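Local coordinates for transcriptional regulator, MarR family (PDB 3BJ6), which probably binds DNA as a dimeric transcription regulator of the MarR family, through a winged helix-turn-helix domain in each subunit, at the interface of chains A and B. Numbering follows the deposited sequence. Chains: chain A/B, Transcriptional regulator, MarR family.

Contact 1: the interface of chains A and B. Residues chain A 138, 141-142, 145; chain B 20-21, 24-25, 134.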
loop_
_atom_site.group_PDB
_atom_site.type_symbol
_atom_site.label_atom_id
_atom_site.label_comp_id
_atom_site.label_asym_id
_atom_site.label_seq_id
_atom_site.Cartn_x
_atom_site.Cartn_y
_atom_site.Cartn_z
ATOM N N GLN A 138 4.926 -11.255 4.490
ATOM C CA GLN A 138 3.863 -10.325 4.108
ATOM C C GLN A 138 2.618 -10.463 4.980
ATOM O O GLN A 138 2.134 -9.468 5.525
ATOM C CB GLN A 138 3.455 -10.488 2.630
ATOM C CG GLN A 138 2.354 -9.471 2.161
ATOM C CD GLN A 138 2.906 -8.141 1.662
ATOM O OE1 GLN A 138 3.945 -7.675 2.133
ATOM N NE2 GLN A 138 2.230 -7.538 0.644
ATOM N N LEU A 141 3.420 -9.644 8.734
ATOM C CA LEU A 141 3.460 -8.198 8.919
ATOM C C LEU A 141 2.092 -7.554 8.952
ATOM O O LEU A 141 1.858 -6.656 9.758
ATOM C CB LEU A 141 4.275 -7.497 7.818
ATOM C CG LEU A 141 5.806 -7.535 7.951
ATOM C CD1 LEU A 141 6.379 -6.988 6.666
ATOM C CD2 LEU A 141 6.326 -6.746 9.191
ATOM N N THR A 142 1.214 -7.960 8.033
ATOM C CA THR A 142 -0.164 -7.424 8.007
ATOM C C THR A 142 -0.837 -7.594 9.379
ATOM O O THR A 142 -1.401 -6.656 9.918
ATOM C CB THR A 142 -0.967 -8.071 6.891
ATOM O OG1 THR A 142 -0.259 -7.858 5.655
ATOM C CG2 THR A 142 -2.376 -7.429 6.783
ATOM N N PHE A 145 1.005 -5.394 12.315
ATOM C CA PHE A 145 0.613 -3.988 12.358
ATOM C C PHE A 145 -0.869 -3.834 12.740
ATOM O O PHE A 145 -1.227 -2.906 13.476
ATOM C CB PHE A 145 0.923 -3.326 11.010
ATOM C CG PHE A 145 2.392 -3.172 10.755
ATOM C CD1 PHE A 145 3.186 -2.456 11.644
ATOM C CD2 PHE A 145 2.973 -3.721 9.621
ATOM C CE1 PHE A 145 4.583 -2.299 11.396
ATOM C CE2 PHE A 145 4.321 -3.574 9.357
ATOM C CZ PHE A 145 5.136 -2.855 10.232
ATOM N N PRO B 20 -4.380 -3.783 2.501
ATOM C CA PRO B 20 -4.573 -3.771 3.977
ATOM C C PRO B 20 -3.268 -3.593 4.782
ATOM O O PRO B 20 -3.295 -2.926 5.811
ATOM C CB PRO B 20 -5.238 -5.137 4.297
ATOM C CG PRO B 20 -5.028 -5.984 3.042
ATOM C CD PRO B 20 -4.846 -5.039 1.880
ATOM N N LEU B 21 -2.141 -4.118 4.301
ATOM C CA LEU B 21 -0.849 -3.874 4.958
ATOM C C LEU B 21 -0.547 -2.367 5.123
ATOM O O LEU B 21 -0.168 -1.907 6.204
ATOM C CB LEU B 21 0.294 -4.543 4.192
ATOM C CG LEU B 21 1.726 -4.337 4.759
ATOM C CD1 LEU B 21 1.873 -4.723 6.236
ATOM C CD2 LEU B 21 2.761 -5.095 3.923
ATOM N N ASN B 24 -2.738 -0.816 7.713
ATOM C CA ASN B 24 -2.290 -1.260 9.058
ATOM C C ASN B 24 -0.974 -0.603 9.520
ATOM O O ASN B 24 -0.816 -0.235 10.701
ATOM C CB ASN B 24 -2.166 -2.786 9.126
ATOM C CG ASN B 24 -3.529 -3.519 8.934
ATOM O OD1 ASN B 24 -4.599 -2.910 8.885
ATOM N ND2 ASN B 24 -3.462 -4.822 8.751
ATOM N N ILE B 25 -0.029 -0.466 8.597
ATOM C CA ILE B 25 1.206 0.251 8.894
ATOM C C ILE B 25 0.843 1.658 9.369
ATOM O O ILE B 25 1.295 2.088 10.410
ATOM C CB ILE B 25 2.124 0.343 7.662
ATOM C CG1 ILE B 25 2.687 -1.035 7.290
ATOM C CG2 ILE B 25 3.298 1.327 7.910
ATOM C CD1 ILE B 25 3.294 -1.085 5.886
ATOM N N TYR B 134 12.065 -11.726 2.080
ATOM C CA TYR B 134 11.007 -10.737 2.041
ATOM C C TYR B 134 11.490 -9.405 1.412
ATOM O O TYR B 134 10.870 -8.867 0.492
ATOM C CB TYR B 134 10.411 -10.490 3.443
ATOM C CG TYR B 134 9.332 -9.441 3.410
ATOM C CD1 TYR B 134 8.050 -9.746 2.916
ATOM C CD2 TYR B 134 9.577 -8.125 3.872
ATOM C CE1 TYR B 134 7.051 -8.772 2.858
ATOM C CE2 TYR B 134 8.551 -7.140 3.807
ATOM C CZ TYR B 134 7.315 -7.469 3.283
ATOM O OH TYR B 134 6.278 -6.535 3.232
#

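Contact 2: the interface of chains A and B. Residues chain A 18, 21-22, 25, 138; chain B 14-15, 18, 145.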
loop_
_atom_site.group_PDB
_atom_site.type_symbol
_atom_site.label_atom_id
_atom_site.label_comp_id
_atom_site.label_asym_id
_atom_site.label_seq_id
_atom_site.Cartn_x
_atom_site.Cartn_y
_atom_site.Cartn_z
ATOM N N THR A 18 6.148 -0.407 0.649
ATOM C CA THR A 18 4.719 -0.772 0.531
ATOM C C THR A 18 3.896 0.290 -0.225
ATOM O O THR A 18 3.049 -0.060 -1.052
ATOM C CB THR A 18 4.053 -1.044 1.912
ATOM O OG1 THR A 18 4.897 -1.906 2.702
ATOM C CG2 THR A 18 2.689 -1.724 1.743
ATOM N N LEU A 21 4.925 0.391 -3.899
ATOM C CA LEU A 21 4.443 -0.891 -4.434
ATOM C C LEU A 21 2.952 -0.878 -4.764
ATOM O O LEU A 21 2.550 -1.288 -5.855
ATOM C CB LEU A 21 4.759 -2.045 -3.497
ATOM C CG LEU A 21 4.294 -3.469 -3.878
ATOM C CD1 LEU A 21 4.822 -3.934 -5.232
ATOM C CD2 LEU A 21 4.682 -4.484 -2.772
ATOM N N LEU A 22 2.129 -0.410 -3.836
ATOM C CA LEU A 22 0.691 -0.379 -4.085
ATOM C C LEU A 22 0.348 0.512 -5.295
ATOM O O LEU A 22 -0.473 0.128 -6.143
ATOM C CB LEU A 22 -0.035 0.097 -2.818
ATOM C CG LEU A 22 -1.567 0.062 -2.903
ATOM C CD1 LEU A 22 -2.106 -1.344 -3.220
ATOM C CD2 LEU A 22 -2.197 0.627 -1.617
ATOM N N ILE A 25 1.480 -1.506 -8.441
ATOM C CA ILE A 25 0.508 -2.577 -8.675
ATOM C C ILE A 25 -0.711 -1.985 -9.401
ATOM O O ILE A 25 -1.111 -2.490 -10.424
ATOM C CB ILE A 25 0.034 -3.210 -7.349
ATOM C CG1 ILE A 25 1.164 -3.992 -6.670
ATOM C CG2 ILE A 25 -1.215 -4.142 -7.545
ATOM C CD1 ILE A 25 0.817 -4.356 -5.189
ATOM N N GLN A 138 4.926 -11.255 4.490
ATOM C CA GLN A 138 3.863 -10.325 4.108
ATOM C C GLN A 138 2.618 -10.463 4.980
ATOM O O GLN A 138 2.134 -9.468 5.525
ATOM C CB GLN A 138 3.455 -10.488 2.630
ATOM C CG GLN A 138 2.354 -9.471 2.161
ATOM C CD GLN A 138 2.906 -8.141 1.662
ATOM O OE1 GLN A 138 3.945 -7.675 2.133
ATOM N NE2 GLN A 138 2.230 -7.538 0.644
ATOM N N ALA B 14 -0.408 -12.726 -1.507
ATOM C CA ALA B 14 0.534 -11.784 -0.873
ATOM C C ALA B 14 0.396 -10.377 -1.467
ATOM O O ALA B 14 0.342 -9.380 -0.743
ATOM C CB ALA B 14 1.968 -12.288 -1.039
ATOM N N VAL B 15 0.343 -10.294 -2.787
ATOM C CA VAL B 15 0.214 -9.010 -3.473
ATOM C C VAL B 15 -1.081 -8.312 -3.056
ATOM O O VAL B 15 -1.109 -7.098 -2.844
ATOM C CB VAL B 15 0.307 -9.181 -5.037
ATOM C CG1 VAL B 15 -0.158 -7.896 -5.776
ATOM C CG2 VAL B 15 1.756 -9.520 -5.441
ATOM N N THR B 18 -1.121 -6.153 0.139
ATOM C CA THR B 18 -0.422 -4.863 0.134
ATOM C C THR B 18 -1.339 -3.717 0.586
ATOM O O THR B 18 -0.933 -2.863 1.354
ATOM C CB THR B 18 0.155 -4.516 -1.266
ATOM O OG1 THR B 18 0.874 -5.645 -1.796
ATOM C CG2 THR B 18 1.136 -3.314 -1.164
ATOM N N PHE B 145 6.375 -4.263 -11.131
ATOM C CA PHE B 145 5.135 -3.557 -11.450
ATOM C C PHE B 145 5.386 -2.152 -12.060
ATOM O O PHE B 145 4.662 -1.719 -12.958
ATOM C CB PHE B 145 4.225 -3.487 -10.213
ATOM C CG PHE B 145 3.665 -4.831 -9.802
ATOM C CD1 PHE B 145 2.868 -5.561 -10.673
ATOM C CD2 PHE B 145 3.924 -5.341 -8.543
ATOM C CE1 PHE B 145 2.333 -6.818 -10.278
ATOM C CE2 PHE B 145 3.407 -6.558 -8.131
ATOM C CZ PHE B 145 2.614 -7.310 -8.991
#

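Contact 1: the interface of chains A and B
Helix 128-151 of chain A packs against helix 18-35 of chain B and, around A:Gln138 and A:Leu141, meets B:Tyr134 from the partner's helix 128-151. In MarR-family regulators, terminal helices of this kind form the dimerisation region, apart from the winged helix-turn-helix that reads DNA. The phenol OH of B:Tyr134 donates to OE1 of A:Gln138 at 2.8 Å, arriving almost straight out along the amide C=O axis (178°). OE1 lies in the plane of the tyrosine ring at its edge, while amide and ring planes stand 49° apart. CD1 of A:Leu141 touches the same ring at CZ, 3.5 Å away, giving the phenol end an apolar neighbour as well as its acceptor. CG anti to the backbone N (chi1 179°) carries the fork of B:Leu21 toward chain A, where CD2 faces the A:Gln138 amide and CD1 lies 3.7 Å from CD2 of A:Phe145. At the far end, the amide ND2 of B:Asn24 donates to the backbone O of A:Thr142 at 3.0 Å, from above the carbonyl plane and off its lone pairs. The A:Thr142 hydroxyl OG1 turns back to its own helix, donating to O of A:Gln138 at 2.9 Å, and thereby presents methyl CG2 to B:Asn24. CG1 of B:Ile25 lies over one face of the A:Phe145 ring, 3.9 Å from the centroid and shifted toward the rim, a CH-pi contact between side chains running in parallel.

Contact 2: the interface of chains A and B
A chi1 of -48° sets the B:Thr18 hydroxyl beside its backbone N and its methyl anti to that N, while a bend at chi2 (87°) turns the A:Gln138 amide toward chain B. The two groups thus meet where B:Thr18 opens helix 18-35, next to the end of helix 5-16, within the helical dimer interface. NE2 of A:Gln138 donates to the backbone O of B:Ala14 at 3.0 Å, from above the carbonyl plane rather than on a lone pair. B:Thr18 OG1 lies 3.4 Å from NE2, a polar neighbour, but is itself engaged as donor to B:Val15 O at 2.7 Å; this bond fixes the hydroxyl's rotation across the junction of the two helices. A leucine replacing A:Gln138 would probably leave the B:Ala14 carbonyl without this amide donor and the B:Tyr134 hydroxyl without its acceptor. On the apolar side, A:Ile25 reaches with CD1 toward B:Thr18, tip to tip, and slides antiparallel past B:Val15, whose CG1 is 3.7 Å from CD1. Its CG1 covers one face of the B:Phe145 ring, 3.5 Å above the plane and toward the rim. CD1 of A:Leu21 comes obliquely to CD2 of that ring at 3.7 Å, while its other methyl, CD2, faces CG2 of B:Thr18, the side chains crossing at about a right angle. Between the two copies of residue 18, the side chains pass in opposite directions, with methyl CG2 of A:Thr18 3.7 Å from methyl CG2 of B:Thr18.

The centres of the C-alpha atoms of contact 1 and contact 2 lie about 10 Å apart, and A:Gln138 belongs to both. Its amide spans them, the oxygen serving contact 1 and the nitrogen contact 2, so one side chain ties two separate helical segments of chain B together. The pairing of helix 18-35 with the phenylalanine-bearing part of helix 128-151 recurs in both patches, as the two-fold demands, with the chains supplying the isoleucine and the ring exchanged. The meeting of the two copies of residue 18 in contact 2 suggests that this patch approaches the axis. Adjoining patches of this kind fit the dimer expected of MarR proteins.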